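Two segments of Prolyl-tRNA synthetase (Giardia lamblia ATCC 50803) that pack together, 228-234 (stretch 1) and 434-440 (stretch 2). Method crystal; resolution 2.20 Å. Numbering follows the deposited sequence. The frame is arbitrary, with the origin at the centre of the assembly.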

# COMPACT_ATOMS: atom_id res chain seq x y z
N VAL B 228 6.97 -20.53 -13.62
CA VAL B 228 8.08 -20.78 -12.72
C VAL B 228 8.06 -22.23 -12.24
O VAL B 228 7.08 -22.68 -11.69
CB VAL B 228 8.03 -19.84 -11.52
CG1 VAL B 228 9.09 -20.23 -10.48
CG2 VAL B 228 8.22 -18.39 -11.96
N VAL B 229 9.16 -22.95 -12.44
CA VAL B 229 9.27 -24.30 -11.91
C VAL B 229 9.36 -24.28 -10.38
O VAL B 229 10.25 -23.65 -9.80
CB VAL B 229 10.48 -25.05 -12.48
CG1 VAL B 229 10.54 -26.46 -11.89
CG2 VAL B 229 10.43 -25.09 -14.00
N MET B 230 8.43 -24.98 -9.73
CA MET B 230 8.39 -25.11 -8.28
C MET B 230 9.07 -26.41 -7.85
O MET B 230 9.27 -27.31 -8.67
CB MET B 230 6.93 -25.08 -7.82
CG MET B 230 6.25 -23.74 -8.11
SD MET B 230 6.75 -22.45 -6.96
CE MET B 230 5.87 -22.98 -5.49
N PRO B 231 9.44 -26.51 -6.55
CA PRO B 231 10.19 -27.70 -6.09
C PRO B 231 9.48 -29.04 -6.29
O PRO B 231 10.14 -30.06 -6.33
CB PRO B 231 10.41 -27.43 -4.59
CG PRO B 231 10.33 -25.95 -4.46
CD PRO B 231 9.35 -25.48 -5.50
N CYS B 232 8.15 -29.04 -6.41
CA CYS B 232 7.38 -30.26 -6.69
C CYS B 232 7.48 -30.69 -8.16
O CYS B 232 7.11 -31.80 -8.49
CB CYS B 232 5.91 -30.06 -6.33
SG CYS B 232 5.10 -28.65 -7.20
N GLY B 233 7.97 -29.81 -9.04
CA GLY B 233 8.09 -30.13 -10.45
C GLY B 233 6.96 -29.61 -11.32
O GLY B 233 7.04 -29.69 -12.55
N ARG B 234 5.90 -29.09 -10.70
CA ARG B 234 4.87 -28.36 -11.43
C ARG B 234 5.34 -26.95 -11.67
O ARG B 234 6.21 -26.45 -10.95
CB ARG B 234 3.56 -28.28 -10.65
CG ARG B 234 2.93 -29.59 -10.24
CD ARG B 234 1.54 -29.32 -9.69
NE ARG B 234 0.99 -30.45 -8.95
CZ ARG B 234 1.34 -30.81 -7.72
NH1 ARG B 234 2.28 -30.14 -7.05
NH2 ARG B 234 0.76 -31.87 -7.16
N ALA B 434 20.32 -22.48 -11.55
CA ALA B 434 20.77 -23.84 -11.85
C ALA B 434 19.58 -24.79 -11.74
O ALA B 434 19.40 -25.66 -12.58
CB ALA B 434 21.90 -24.27 -10.91
N PHE B 435 18.75 -24.59 -10.71
CA PHE B 435 17.57 -25.42 -10.52
C PHE B 435 16.60 -25.32 -11.69
O PHE B 435 16.11 -26.34 -12.18
CB PHE B 435 16.82 -25.07 -9.24
CG PHE B 435 15.53 -25.81 -9.10
CD1 PHE B 435 15.53 -27.17 -8.82
CD2 PHE B 435 14.32 -25.17 -9.29
CE1 PHE B 435 14.33 -27.87 -8.70
CE2 PHE B 435 13.12 -25.86 -9.17
CZ PHE B 435 13.13 -27.21 -8.87
N HIS B 436 16.32 -24.09 -12.13
CA HIS B 436 15.49 -23.88 -13.31
C HIS B 436 16.08 -24.58 -14.53
O HIS B 436 15.40 -25.36 -15.20
CB HIS B 436 15.33 -22.39 -13.61
CG HIS B 436 14.69 -22.12 -14.94
ND1 HIS B 436 13.33 -21.98 -15.10
CD2 HIS B 436 15.23 -22.01 -16.18
CE1 HIS B 436 13.06 -21.77 -16.38
NE2 HIS B 436 14.20 -21.79 -17.05
N ASN B 437 17.36 -24.31 -14.81
CA ASN B 437 18.04 -24.89 -15.97
C ASN B 437 18.02 -26.43 -15.96
O ASN B 437 17.88 -27.05 -17.01
CB ASN B 437 19.48 -24.36 -16.10
CG ASN B 437 19.51 -22.87 -16.46
OD1 ASN B 437 18.61 -22.35 -17.11
ND2 ASN B 437 20.57 -22.18 -16.03
N SER B 438 18.14 -27.02 -14.78
CA SER B 438 18.04 -28.47 -14.61
C SER B 438 16.62 -29.03 -14.84
O SER B 438 16.46 -30.24 -15.05
CB SER B 438 18.53 -28.88 -13.21
OG SER B 438 17.50 -28.78 -12.24
N MET B 439 15.61 -28.16 -14.79
CA MET B 439 14.20 -28.55 -14.94
C MET B 439 13.61 -28.08 -16.28
O MET B 439 12.41 -27.83 -16.41
CB MET B 439 13.39 -28.02 -13.76
CG MET B 439 13.77 -28.65 -12.43
SD MET B 439 13.34 -30.40 -12.32
CE MET B 439 11.72 -30.31 -11.57
N VAL B 440 14.49 -27.95 -17.27
CA VAL B 440 14.12 -27.81 -18.67
C VAL B 440 14.78 -28.98 -19.40
O VAL B 440 16.00 -29.05 -19.44
CB VAL B 440 14.61 -26.46 -19.24
CG1 VAL B 440 14.37 -26.38 -20.76
CG2 VAL B 440 13.93 -25.30 -18.51
O HOH W 1 11.63 -21.54 -13.11

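This is a small, mainly apolar contact in which Val229, at the end of a strand, packs against Phe435, His436 and Met439 of a helical segment and its continuation, with one water bridging the two stretches. The segments lie more than 200 residues apart in one chain. Together they bury 255 Å² of surface. No direct hydrogen bond joins them.

Val229 is the centre of the contact. Its CA-to-CB bond points toward the helix, and its CA comes within 6.4 Å of the CA of His436. The side chain is in the t rotamer. Val229 CG1 lies 3.8 Å from Phe435 CE2 and 3.7 Å from Met439 CB. These are van der Waals distances, as expected for apolar groups that pack to exclude water. Phe435 and Met439 are four residues apart, and the CA-to-CB bonds of both point toward stretch 1, where they meet the same valine methyl, Val229 CG1. Val229 CG2 lies near the imidazole of His436, 4.4 Å from ND1, which is a looser approach.

The Phe435 ring also meets the backbone of stretch 1. Val229 O is 3.7 Å from Phe435 CE2, and Met230 O is 3.9 Å from Phe435 CZ. Both oxygens sit at the ring edge, near its plane, where the slightly positive ring hydrogens suit a carbonyl. Pro231 CA adds a contact of 4.1 Å to Phe435 CZ.

After Val229 the chain folds into a type I turn from Met230 to Gly233. The Gly233 N to Met230 O hydrogen bond, 2.8 Å, closes it. A second bond, from Met230 N to Arg234 O, measures 2.9 Å. The turn brings Gly233 to the end of the Met439 side chain, with Gly233 CA 3.8 Å from Met439 CE. Gly233 has a positive phi of 98°. At these backbone angles a CB would be jammed against the carbonyl oxygen of Cys232, which by itself calls for glycine.

In stretch 2, Ser438 N donates to Ala434 O at 2.9 Å, a helical bond. Met439 N donates to His436 O at 2.8 Å. Ser438 OG also bonds back to Phe435 O at 2.8 Å.

Water 1 supplies the polar link. It accepts a hydrogen bond from Val229 N at 2.9 Å and bonds to His436 ND1 at 2.7 Å. It thus ties the strand backbone to the helix side chain beside the apolar cluster.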